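Side-chain contacts in protein tudor (Drosophila melanogaster, PDB 3NTK), which recognises methylated arginines of the Piwi protein Aubergine through its Tudor domains and is required during oogenesis for germ cell formation: residues A[33-38]-A[64-69]; A[46-51]-A[76-81]; A[12-17]-A[121-126]; A[26-31]-A[83-88]. One frame throughout, in Å; residues are numbered along the deposited sequence.

Interaction 1. Residues A[33-38]-A[64-69]; sequences DKLLDA and FYRAQI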
loop_
_atom_site.group_PDB
_atom_site.type_symbol
_atom_site.label_atom_id
_atom_site.label_comp_id
_atom_site.label_asym_id
_atom_site.label_seq_id
_atom_site.Cartn_x
_atom_site.Cartn_y
_atom_site.Cartn_z
ATOM N N ASP A 33 10.189 5.018 -12.162
ATOM C CA ASP A 33 11.259 5.424 -13.068
ATOM C C ASP A 33 11.419 6.949 -13.078
ATOM O O ASP A 33 12.538 7.464 -12.985
ATOM C CB ASP A 33 10.981 4.932 -14.495
ATOM C CG ASP A 33 11.127 3.424 -14.642
ATOM O OD1 ASP A 33 12.174 2.879 -14.229
ATOM O OD2 ASP A 33 10.200 2.782 -15.182
ATOM N N LYS A 34 10.301 7.666 -13.187
ATOM C CA LYS A 34 10.328 9.128 -13.211
ATOM C C LYS A 34 10.899 9.720 -11.926
ATOM O O LYS A 34 11.614 10.725 -11.958
ATOM C CB LYS A 34 8.923 9.692 -13.449
ATOM C CG LYS A 34 8.367 9.420 -14.842
ATOM C CD LYS A 34 7.029 10.112 -15.038
ATOM C CE LYS A 34 6.427 9.774 -16.393
ATOM N NZ LYS A 34 7.356 10.112 -17.507
ATOM N N LEU A 35 10.575 9.106 -10.794
ATOM C CA LEU A 35 11.073 9.584 -9.511
ATOM C C LEU A 35 12.570 9.359 -9.414
ATOM O O LEU A 35 13.300 10.204 -8.900
ATOM C CB LEU A 35 10.380 8.859 -8.356
ATOM C CG LEU A 35 8.966 9.314 -7.991
ATOM C CD1 LEU A 35 8.465 8.493 -6.811
ATOM C CD2 LEU A 35 8.978 10.786 -7.638
ATOM N N LEU A 36 13.022 8.217 -9.918
ATOM C CA LEU A 36 14.436 7.871 -9.877
ATOM C C LEU A 36 15.263 8.800 -10.760
ATOM O O LEU A 36 16.391 9.153 -10.423
ATOM C CB LEU A 36 14.637 6.425 -10.328
ATOM C CG LEU A 36 16.070 5.894 -10.226
ATOM C CD1 LEU A 36 16.476 5.802 -8.760
ATOM C CD2 LEU A 36 16.163 4.530 -10.896
ATOM N N ASP A 37 14.690 9.207 -11.885
ATOM C CA ASP A 37 15.393 10.084 -12.809
ATOM C C ASP A 37 15.518 11.510 -12.272
ATOM O O ASP A 37 16.534 12.171 -12.484
ATOM C CB ASP A 37 14.669 10.101 -14.157
ATOM C CG ASP A 37 15.606 10.384 -15.318
ATOM O OD1 ASP A 37 16.331 11.402 -15.271
ATOM O OD2 ASP A 37 15.615 9.585 -16.282
ATOM N N ALA A 38 14.496 11.976 -11.560
ATOM C CA ALA A 38 14.493 13.338 -11.023
ATOM C C ALA A 38 14.969 13.473 -9.578
ATOM O O ALA A 38 15.277 14.573 -9.122
ATOM C CB ALA A 38 13.094 13.925 -11.144
ATOM N N PHE A 64 13.759 6.794 -2.382
ATOM C CA PHE A 64 12.760 7.858 -2.256
ATOM C C PHE A 64 11.435 7.437 -2.899
ATOM O O PHE A 64 11.414 6.905 -4.013
ATOM C CB PHE A 64 13.254 9.160 -2.898
ATOM C CG PHE A 64 14.256 9.905 -2.060
ATOM C CD1 PHE A 64 15.615 9.642 -2.179
ATOM C CD2 PHE A 64 13.835 10.846 -1.125
ATOM C CE1 PHE A 64 16.545 10.302 -1.377
ATOM C CE2 PHE A 64 14.758 11.512 -0.317
ATOM C CZ PHE A 64 16.116 11.237 -0.447
ATOM N N TYR A 65 10.334 7.688 -2.190
ATOM C CA TYR A 65 8.987 7.340 -2.657
ATOM C C TYR A 65 8.014 8.500 -2.430
ATOM O O TYR A 65 8.290 9.413 -1.638
ATOM C CB TYR A 65 8.424 6.161 -1.856
ATOM C CG TYR A 65 9.223 4.883 -1.877
ATOM C CD1 TYR A 65 9.223 4.055 -2.999
ATOM C CD2 TYR A 65 9.947 4.479 -0.759
ATOM C CE1 TYR A 65 9.924 2.844 -3.002
ATOM C CE2 TYR A 65 10.652 3.273 -0.752
ATOM C CZ TYR A 65 10.633 2.463 -1.873
ATOM O OH TYR A 65 11.320 1.269 -1.859
ATOM N N ARG A 66 6.865 8.450 -3.103
ATOM C CA ARG A 66 5.845 9.477 -2.895
ATOM C C ARG A 66 5.337 9.204 -1.486
ATOM O O ARG A 66 5.138 8.044 -1.099
ATOM C CB ARG A 66 4.692 9.347 -3.903
ATOM C CG ARG A 66 5.083 9.629 -5.357
ATOM C CD ARG A 66 3.866 10.007 -6.201
ATOM N NE ARG A 66 2.912 8.906 -6.317
ATOM C CZ ARG A 66 1.712 9.009 -6.880
ATOM N NH1 ARG A 66 1.306 10.168 -7.385
ATOM N NH2 ARG A 66 0.914 7.948 -6.941
ATOM N N ALA A 67 5.109 10.260 -0.716
ATOM C CA ALA A 67 4.667 10.078 0.650
ATOM C C ALA A 67 3.743 11.179 1.154
ATOM O O ALA A 67 3.783 12.319 0.681
ATOM C CB ALA A 67 5.888 9.979 1.563
ATOM N N GLN A 68 2.898 10.817 2.109
ATOM C CA GLN A 68 1.997 11.772 2.725
ATOM C C GLN A 68 2.351 11.820 4.203
ATOM O O GLN A 68 2.437 10.786 4.869
ATOM C CB GLN A 68 0.528 11.359 2.562
ATOM C CG GLN A 68 -0.418 12.316 3.277
ATOM C CD GLN A 68 -1.882 12.014 3.030
ATOM O OE1 GLN A 68 -2.329 10.881 3.194
ATOM N NE2 GLN A 68 -2.640 13.035 2.645
ATOM N N ILE A 69 2.576 13.022 4.712
ATOM C CA ILE A 69 2.918 13.186 6.115
ATOM C C ILE A 69 1.705 12.899 6.996
ATOM O O ILE A 69 0.621 13.444 6.778
ATOM C CB ILE A 69 3.432 14.607 6.377
ATOM C CG1 ILE A 69 4.704 14.841 5.557
ATOM C CG2 ILE A 69 3.682 14.807 7.872
ATOM C CD1 ILE A 69 5.307 16.224 5.724
#
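Leu-35 and Tyr-65 mark the closest backbone approach, CA to CA 7.5 Å, where the axis of helix 33-38 passes that of strand 64-69 at 9.0 Å with their N-to-C directions 118° apart. Leu-35 carries the contact from the helix side. Its CD1 comes up to the strand at Arg-66, meeting CG of that residue at 3.9 Å; the same methyl also lies 4.3 Å from the CA of Tyr-65. The side chains of Leu-35 and Arg-66 cross at about a right angle. The leucine touches the aliphatic base of the arginine and not its charged end. A bend at chi3 (-65°) turns the far half of the Arg-66 chain, and its guanidinium group finds a salt bridge to Asp-84 and backbone carbonyls of Leu-101, Pro-104 and Ala-105. Many partners therefore hold the buried charge in place, while greasy methylenes remain for Leu-35. The CB of Tyr-65 points away from the helix, and its ring meets those of Phe-82 and Phe-85. The arrangement is a helix laid across one face of the Tudor barrel, with the aromatic side chains beyond the strand consistent with the cage in which Tudor domains take methylarginine.

Interaction 2. Residues A[46-51]-A[76-81]; sequences SDLKEG and GKCEVH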
loop_
_atom_site.group_PDB
_atom_site.type_symbol
_atom_site.label_atom_id
_atom_site.label_comp_id
_atom_site.label_asym_id
_atom_site.label_seq_id
_atom_site.Cartn_x
_atom_site.Cartn_y
_atom_site.Cartn_z
ATOM N N SER A 46 10.278 21.575 3.014
ATOM C CA SER A 46 10.309 21.999 4.408
ATOM C C SER A 46 8.948 22.350 5.009
ATOM O O SER A 46 8.857 22.631 6.204
ATOM C CB SER A 46 11.265 23.185 4.564
ATOM O OG SER A 46 10.921 24.243 3.688
ATOM N N ASP A 47 7.898 22.332 4.192
ATOM C CA ASP A 47 6.551 22.643 4.673
ATOM C C ASP A 47 5.939 21.410 5.334
ATOM O O ASP A 47 4.929 20.882 4.869
ATOM C CB ASP A 47 5.660 23.093 3.509
ATOM C CG ASP A 47 4.245 23.432 3.952
ATOM O OD1 ASP A 47 4.086 24.360 4.775
ATOM O OD2 ASP A 47 3.292 22.770 3.483
ATOM N N LEU A 48 6.550 20.957 6.426
ATOM C CA LEU A 48 6.068 19.772 7.124
ATOM C C LEU A 48 4.785 20.009 7.906
ATOM O O LEU A 48 4.772 20.719 8.913
ATOM C CB LEU A 48 7.152 19.230 8.061
ATOM C CG LEU A 48 8.500 18.918 7.405
ATOM C CD1 LEU A 48 9.422 18.257 8.428
ATOM C CD2 LEU A 48 8.297 18.010 6.204
ATOM N N LYS A 49 3.705 19.398 7.430
ATOM C CA LYS A 49 2.400 19.508 8.066
ATOM C C LYS A 49 1.623 18.247 7.713
ATOM O O LYS A 49 1.812 17.679 6.639
ATOM C CB LYS A 49 1.654 20.737 7.540
ATOM C CG LYS A 49 1.280 20.646 6.069
ATOM C CD LYS A 49 0.515 21.875 5.606
ATOM C CE LYS A 49 0.131 21.765 4.135
ATOM N NZ LYS A 49 -0.630 22.963 3.670
ATOM N N GLU A 50 0.758 17.802 8.617
ATOM C CA GLU A 50 -0.033 16.606 8.357
ATOM C C GLU A 50 -0.804 16.780 7.053
ATOM O O GLU A 50 -1.351 17.851 6.781
ATOM C CB GLU A 50 -1.011 16.347 9.507
ATOM C CG GLU A 50 -0.352 16.166 10.871
ATOM C CD GLU A 50 -1.345 15.761 11.951
ATOM O OE1 GLU A 50 -2.392 16.436 12.082
ATOM O OE2 GLU A 50 -1.076 14.773 12.672
ATOM N N GLY A 51 -0.833 15.728 6.243
ATOM C CA GLY A 51 -1.548 15.788 4.982
ATOM C C GLY A 51 -0.707 16.200 3.787
ATOM O O GLY A 51 -1.085 15.949 2.645
ATOM N N GLY A 76 12.907 17.513 13.118
ATOM C CA GLY A 76 12.655 17.401 11.692
ATOM C C GLY A 76 12.169 16.037 11.240
ATOM O O GLY A 76 12.197 15.731 10.047
ATOM N N LYS A 77 11.729 15.212 12.184
ATOM C CA LYS A 77 11.231 13.880 11.856
ATOM C C LYS A 77 9.731 13.912 11.594
ATOM O O LYS A 77 9.011 14.732 12.159
ATOM C CB LYS A 77 11.484 12.901 13.003
ATOM C CG LYS A 77 12.937 12.619 13.323
ATOM C CD LYS A 77 13.011 11.607 14.456
ATOM C CE LYS A 77 14.438 11.242 14.811
ATOM N NZ LYS A 77 14.458 10.184 15.863
ATOM N N CYS A 78 9.272 13.007 10.737
ATOM C CA CYS A 78 7.854 12.896 10.416
ATOM C C CYS A 78 7.498 11.443 10.182
ATOM O O CYS A 78 8.315 10.665 9.683
ATOM C CB CYS A 78 7.501 13.666 9.137
ATOM S SG CYS A 78 7.438 15.457 9.250
ATOM N N GLU A 79 6.279 11.072 10.553
ATOM C CA GLU A 79 5.810 9.726 10.292
ATOM C C GLU A 79 5.101 9.903 8.954
ATOM O O GLU A 79 4.218 10.751 8.825
ATOM C CB GLU A 79 4.800 9.259 11.340
ATOM C CG GLU A 79 4.424 7.796 11.172
ATOM C CD GLU A 79 3.111 7.439 11.845
ATOM O OE1 GLU A 79 2.952 7.743 13.046
ATOM O OE2 GLU A 79 2.240 6.849 11.171
ATOM N N VAL A 80 5.498 9.132 7.953
ATOM C CA VAL A 80 4.877 9.259 6.648
ATOM C C VAL A 80 4.261 7.951 6.191
ATOM O O VAL A 80 4.565 6.883 6.722
ATOM C CB VAL A 80 5.895 9.710 5.575
ATOM C CG1 VAL A 80 6.564 11.006 6.010
ATOM C CG2 VAL A 80 6.937 8.616 5.345
ATOM N N HIS A 81 3.384 8.057 5.207
ATOM C CA HIS A 81 2.734 6.902 4.618
ATOM C C HIS A 81 3.122 6.899 3.149
ATOM O O HIS A 81 2.854 7.866 2.430
ATOM C CB HIS A 81 1.216 7.012 4.742
ATOM C CG HIS A 81 0.484 5.842 4.166
ATOM N ND1 HIS A 81 -0.096 5.867 2.917
ATOM C CD2 HIS A 81 0.277 4.595 4.653
ATOM C CE1 HIS A 81 -0.632 4.687 2.659
ATOM N NE2 HIS A 81 -0.420 3.897 3.697
#
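Leu-48 sets its CD1 against the flat peptide unit between Gly-76 and Lys-77, with Gly-76 O 4.1 Å from Leu-48 CD1. The main partner of that methyl is the sulfur: Leu-48 CD1 stands 3.5 Å from Cys-78 SG, a close apolar contact. The rest of the leucine side chain lies along the same atom, with Leu-48 CB at 4.0 Å from Cys-78 SG and the other branch, CD2, at 4.1 Å from it. One sulfur thus sits against the flank of the whole side chain and not only against its end. Both side chains start toward each other. In Cys-78 the sulfur is anti to the carbonyl carbon, chi1 -74°, which sets it on the side from which Leu-48 comes. The backbones stay well apart, Leu-48 CA to Cys-78 CA 7.8 Å, and no hydrogen bond joins the segments, so side-chain packing carries the contact. Just before the leucine, Asp-47 is the centre of an inverse gamma turn. The segment 46-51 runs as a loop after helix 25-38 and leads into strand 53-58, whereas Cys-78 opens strand 78-82, flanked in the antiparallel sheet by strands 63-72 and 87-95. Leu-48 also packs on Ile-69 of the former, and Cys-78 on Phe-94 of the latter.

Interaction 3. Residues A[12-17]-A[121-126]; sequences DGPMSF and CDAALL
Apolar packing between Pro-14 and the helix residues Ala-123 and Leu-126 makes up the contact. One atom of the proline ring does the touching: Pro-14 CG lies 4.1 Å from Leu-126 CD1 and 4.2 Å from Ala-123 CB, and so rests between two side chains one turn apart on the helix. The ring and the leucine side chain lie at a slant to each other. Leu-126 has an unusual first torsion, chi1 -104°, and from there its CD1 branch extends to the proline, while Ala-123 offers its CB and its carbonyl O. That O of Ala-123 stands 4.1 Å from Pro-14 CG, a loose approach and no bond. The CA atoms of Pro-14 and Ala-123 are 6.4 Å apart, close enough for a short ring to bridge the gap. This packing belongs to the OB-fold part of the extended Tudor domain: the turn between strands 4-11 and 16-21 meets helix 120-131, and Leu-113 of strand 109-113 touches both Pro-14 and Leu-126. Backbone hydrogen bonds shape the turn. It is a type I beta turn from Gly-13 to Ser-16, in which Ser-16 N bonds to Gly-13 O at 3.0 Å, and a classic beta bulge sets Asp-12 and Gly-13 both opposite Ser-16. The carbonyl O of Pro-14 lies in plane at the edge of the Phe-17 ring. On the helix, Leu-126 N bonds to Asp-122 O at 2.8 Å; Asp-122 OD2 in turn takes Ser-119 N and Ser-163 OG, and Cys-121 forms a disulfide with Cys-169.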
loop_
_atom_site.group_PDB
_atom_site.type_symbol
_atom_site.label_atom_id
_atom_site.label_comp_id
_atom_site.label_asym_id
_atom_site.label_seq_id
_atom_site.Cartn_x
_atom_site.Cartn_y
_atom_site.Cartn_z
ATOM N N ASP A 12 -1.845 -6.197 8.064
ATOM C CA ASP A 12 -1.943 -6.120 9.514
ATOM C C ASP A 12 -2.988 -7.125 9.987
ATOM O O ASP A 12 -2.953 -7.594 11.126
ATOM C CB ASP A 12 -2.321 -4.703 9.951
ATOM C CG ASP A 12 -1.178 -3.721 9.777
ATOM O OD1 ASP A 12 -0.059 -4.032 10.238
ATOM O OD2 ASP A 12 -1.395 -2.639 9.187
ATOM N N GLY A 13 -3.906 -7.458 9.086
ATOM C CA GLY A 13 -4.957 -8.410 9.396
ATOM C C GLY A 13 -6.042 -8.368 8.337
ATOM O O GLY A 13 -5.992 -7.528 7.436
ATOM N N PRO A 14 -7.035 -9.266 8.407
ATOM C CA PRO A 14 -8.112 -9.272 7.416
ATOM C C PRO A 14 -8.845 -7.935 7.316
ATOM O O PRO A 14 -9.266 -7.538 6.232
ATOM C CB PRO A 14 -9.031 -10.387 7.907
ATOM C CG PRO A 14 -8.072 -11.339 8.571
ATOM C CD PRO A 14 -7.180 -10.393 9.345
ATOM N N MET A 15 -8.997 -7.233 8.436
ATOM C CA MET A 15 -9.715 -5.970 8.375
ATOM C C MET A 15 -8.882 -4.775 7.962
ATOM O O MET A 15 -9.393 -3.663 7.884
ATOM C CB MET A 15 -10.445 -5.675 9.688
ATOM C CG MET A 15 -9.671 -5.894 10.945
ATOM S SD MET A 15 -8.130 -5.025 11.031
ATOM C CE MET A 15 -7.071 -6.391 11.213
ATOM N N SER A 16 -7.603 -4.998 7.689
ATOM C CA SER A 16 -6.755 -3.900 7.250
ATOM C C SER A 16 -5.472 -4.358 6.582
ATOM O O SER A 16 -4.525 -4.786 7.252
ATOM C CB SER A 16 -6.410 -2.977 8.422
ATOM O OG SER A 16 -5.720 -1.824 7.955
ATOM N N PHE A 17 -5.451 -4.275 5.256
ATOM C CA PHE A 17 -4.267 -4.632 4.496
ATOM C C PHE A 17 -4.189 -3.795 3.221
ATOM O O PHE A 17 -5.151 -3.118 2.848
ATOM C CB PHE A 17 -4.229 -6.138 4.182
ATOM C CG PHE A 17 -5.382 -6.642 3.361
ATOM C CD1 PHE A 17 -6.598 -6.966 3.958
ATOM C CD2 PHE A 17 -5.236 -6.848 1.991
ATOM C CE1 PHE A 17 -7.650 -7.494 3.200
ATOM C CE2 PHE A 17 -6.282 -7.374 1.228
ATOM C CZ PHE A 17 -7.488 -7.698 1.834
ATOM N N CYS A 121 -11.031 -19.039 12.882
ATOM C CA CYS A 121 -9.793 -19.776 12.636
ATOM C C CYS A 121 -9.090 -19.221 11.401
ATOM O O CYS A 121 -7.879 -18.990 11.419
ATOM C CB CYS A 121 -10.100 -21.263 12.432
ATOM S SG CYS A 121 -8.665 -22.358 12.133
ATOM N N ASP A 122 -9.847 -19.004 10.327
ATOM C CA ASP A 122 -9.263 -18.460 9.100
ATOM C C ASP A 122 -8.538 -17.155 9.394
ATOM O O ASP A 122 -7.390 -16.968 9.000
ATOM C CB ASP A 122 -10.335 -18.181 8.038
ATOM C CG ASP A 122 -10.968 -19.441 7.489
ATOM O OD1 ASP A 122 -10.279 -20.477 7.433
ATOM O OD2 ASP A 122 -12.154 -19.386 7.093
ATOM N N ALA A 123 -9.226 -16.249 10.085
ATOM C CA ALA A 123 -8.665 -14.947 10.418
ATOM C C ALA A 123 -7.315 -15.042 11.119
ATOM O O ALA A 123 -6.378 -14.299 10.796
ATOM C CB ALA A 123 -9.648 -14.165 11.285
ATOM N N ALA A 124 -7.214 -15.957 12.076
ATOM C CA ALA A 124 -5.979 -16.131 12.836
ATOM C C ALA A 124 -4.840 -16.739 12.027
ATOM O O ALA A 124 -3.674 -16.411 12.245
ATOM C CB ALA A 124 -6.250 -16.987 14.086
ATOM N N LEU A 125 -5.181 -17.618 11.092
ATOM C CA LEU A 125 -4.191 -18.297 10.258
ATOM C C LEU A 125 -3.758 -17.480 9.039
ATOM O O LEU A 125 -2.676 -17.693 8.486
ATOM C CB LEU A 125 -4.766 -19.631 9.773
ATOM C CG LEU A 125 -3.869 -20.871 9.687
ATOM C CD1 LEU A 125 -4.529 -21.864 8.746
ATOM C CD2 LEU A 125 -2.482 -20.520 9.188
ATOM N N LEU A 126 -4.604 -16.548 8.613
ATOM C CA LEU A 126 -4.281 -15.747 7.440
ATOM C C LEU A 126 -2.961 -14.995 7.541
ATOM O O LEU A 126 -2.250 -14.866 6.551
ATOM C CB LEU A 126 -5.420 -14.769 7.132
ATOM C CG LEU A 126 -6.289 -15.184 5.944
ATOM C CD1 LEU A 126 -7.412 -14.166 5.731
ATOM C CD2 LEU A 126 -5.414 -15.284 4.696
#

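Interaction 4. Residues A[26-31]-A[83-88]; sequences PALEQM and IDFGNN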
loop_
_atom_site.group_PDB
_atom_site.type_symbol
_atom_site.label_atom_id
_atom_site.label_comp_id
_atom_site.label_asym_id
_atom_site.label_seq_id
_atom_site.Cartn_x
_atom_site.Cartn_y
_atom_site.Cartn_z
ATOM N N PRO A 26 2.000 -1.160 -14.400
ATOM C CA PRO A 26 2.677 -0.353 -15.425
ATOM C C PRO A 26 2.828 1.106 -14.995
ATOM O O PRO A 26 3.914 1.680 -15.091
ATOM C CB PRO A 26 1.762 -0.499 -16.640
ATOM C CG PRO A 26 1.171 -1.876 -16.446
ATOM C CD PRO A 26 0.843 -1.872 -14.973
ATOM N N ALA A 27 1.733 1.697 -14.527
ATOM C CA ALA A 27 1.745 3.089 -14.084
ATOM C C ALA A 27 2.706 3.274 -12.914
ATOM O O ALA A 27 3.439 4.262 -12.850
ATOM C CB ALA A 27 0.338 3.530 -13.692
ATOM N N LEU A 28 2.712 2.318 -11.991
ATOM C CA LEU A 28 3.604 2.399 -10.841
ATOM C C LEU A 28 5.065 2.337 -11.281
ATOM O O LEU A 28 5.916 3.055 -10.747
ATOM C CB LEU A 28 3.319 1.261 -9.856
ATOM C CG LEU A 28 4.248 1.213 -8.636
ATOM C CD1 LEU A 28 4.142 2.519 -7.861
ATOM C CD2 LEU A 28 3.881 0.028 -7.746
ATOM N N GLU A 29 5.356 1.475 -12.252
ATOM C CA GLU A 29 6.721 1.339 -12.748
ATOM C C GLU A 29 7.160 2.621 -13.446
ATOM O O GLU A 29 8.333 2.996 -13.387
ATOM C CB GLU A 29 6.826 0.152 -13.709
ATOM C CG GLU A 29 6.511 -1.185 -13.060
ATOM C CD GLU A 29 6.852 -2.361 -13.954
ATOM O OE1 GLU A 29 6.374 -2.383 -15.112
ATOM O OE2 GLU A 29 7.595 -3.262 -13.497
ATOM N N GLN A 30 6.218 3.288 -14.110
ATOM C CA GLN A 30 6.514 4.547 -14.785
ATOM C C GLN A 30 6.791 5.596 -13.711
ATOM O O GLN A 30 7.741 6.367 -13.816
ATOM C CB GLN A 30 5.333 5.000 -15.656
ATOM C CG GLN A 30 5.535 6.390 -16.267
ATOM C CD GLN A 30 4.379 6.838 -17.149
ATOM O OE1 GLN A 30 4.069 6.202 -18.158
ATOM N NE2 GLN A 30 3.740 7.942 -16.775
ATOM N N MET A 31 5.956 5.617 -12.674
ATOM C CA MET A 31 6.134 6.566 -11.577
ATOM C C MET A 31 7.506 6.377 -10.937
ATOM O O MET A 31 8.254 7.334 -10.738
ATOM C CB MET A 31 5.049 6.366 -10.515
ATOM C CG MET A 31 5.257 7.189 -9.243
ATOM S SD MET A 31 5.344 8.966 -9.560
ATOM C CE MET A 31 3.631 9.288 -9.994
ATOM N N ILE A 83 2.297 6.207 -0.104
ATOM C CA ILE A 83 1.061 5.932 -0.823
ATOM C C ILE A 83 1.080 4.857 -1.901
ATOM O O ILE A 83 0.046 4.254 -2.190
ATOM C CB ILE A 83 0.486 7.220 -1.437
ATOM C CG1 ILE A 83 1.436 7.773 -2.502
ATOM C CG2 ILE A 83 0.249 8.250 -0.331
ATOM C CD1 ILE A 83 0.828 8.923 -3.297
ATOM N N ASP A 84 2.232 4.604 -2.502
ATOM C CA ASP A 84 2.272 3.596 -3.549
ATOM C C ASP A 84 2.658 2.215 -3.031
ATOM O O ASP A 84 2.596 1.238 -3.772
ATOM C CB ASP A 84 3.221 4.031 -4.666
ATOM C CG ASP A 84 2.810 5.360 -5.284
ATOM O OD1 ASP A 84 1.592 5.548 -5.510
ATOM O OD2 ASP A 84 3.693 6.209 -5.541
ATOM N N PHE A 85 3.024 2.133 -1.757
ATOM C CA PHE A 85 3.431 0.853 -1.181
ATOM C C PHE A 85 2.727 0.467 0.115
ATOM O O PHE A 85 2.981 -0.600 0.680
ATOM C CB PHE A 85 4.951 0.833 -1.005
ATOM C CG PHE A 85 5.695 0.930 -2.305
ATOM C CD1 PHE A 85 5.889 2.163 -2.922
ATOM C CD2 PHE A 85 6.135 -0.220 -2.953
ATOM C CE1 PHE A 85 6.505 2.249 -4.168
ATOM C CE2 PHE A 85 6.750 -0.146 -4.197
ATOM C CZ PHE A 85 6.936 1.093 -4.807
ATOM N N GLY A 86 1.845 1.341 0.585
ATOM C CA GLY A 86 1.068 1.059 1.779
ATOM C C GLY A 86 1.722 0.946 3.144
ATOM O O GLY A 86 1.048 0.565 4.102
ATOM N N ASN A 87 3.004 1.284 3.246
ATOM C CA ASN A 87 3.713 1.196 4.522
ATOM C C ASN A 87 4.010 2.560 5.144
ATOM O O ASN A 87 4.120 3.562 4.439
ATOM C CB ASN A 87 5.011 0.401 4.357
ATOM C CG ASN A 87 6.034 1.126 3.505
ATOM O OD1 ASN A 87 5.740 1.550 2.387
ATOM N ND2 ASN A 87 7.245 1.273 4.029
ATOM N N ASN A 88 4.140 2.588 6.469
ATOM C CA ASN A 88 4.452 3.822 7.180
ATOM C C ASN A 88 5.844 3.728 7.789
ATOM O O ASN A 88 6.311 2.644 8.136
ATOM C CB ASN A 88 3.433 4.073 8.293
ATOM C CG ASN A 88 2.069 4.440 7.756
ATOM O OD1 ASN A 88 1.543 3.774 6.873
ATOM N ND2 ASN A 88 1.486 5.502 8.293
#
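The helix that follows the second strand of the OB-fold part meets a turn of the Tudor core here, a link between the two parts of the extended Tudor domain: Leu-28 and Met-31 of helix 25-38 face Asp-84 and Phe-85. Leu-28 does most of the work, with its two branches shared between two partners. Its CD1 lies 3.7 Å from the CB of Asp-84 and 4.1 Å from the CG of that residue, and the two side chains run past each other in opposite directions, the leucine methyl lodging at the root of the aspartate. The other branch, Leu-28 CD2, comes 4.4 Å from Phe-85 CZ, approaching the ring obliquely. A chi1 of 177°, CG opposite the backbone N, carries the two methyls of Leu-28 toward the turn. Met-31, one helical turn further on, crosses Asp-84 at about a right angle; its CG is 4.1 Å from Asp-84 OD2. Bends at chi2 and chi3, 58° and 71°, fold the methionine chain round and bring its CE near the guanidinium of Arg-66. The aspartate is buried, yet its OD1 accepts the backbone N-H of Tyr-107 and forms a salt bridge with the Arg-66 guanidinium; together these would probably stabilise the ionised carboxylate. Leu-28 packs on Tyr-107 as well, and Met-31 on Pro-104. The turn 83-86 joins strand 78-82 to strand 87-95, while Gln-20 of strand 16-21, from the OB-fold part, touches both Leu-28 and Phe-85.

Overall arrangement
Interactions 1 and 4 share helix 25-38 and lie with centres 9 Å apart; they are coupled by the salt bridge from Arg-66 NH2 to Asp-84 OD1, 2.9 Å long, and by packing of Tyr-65 against Phe-85, part of the probable methylarginine cage. Interaction 2 lies on the same sheet, its centre 15 Å from that of interaction 1, and is tied to it by the backbone bond of Gly-51 N to Ile-69 O at 2.8 Å. Interaction 3 stands apart in the OB-fold lobe, its centre about 31 Å from that of interaction 1, although its nearest atoms come within about 6 Å of interaction 4.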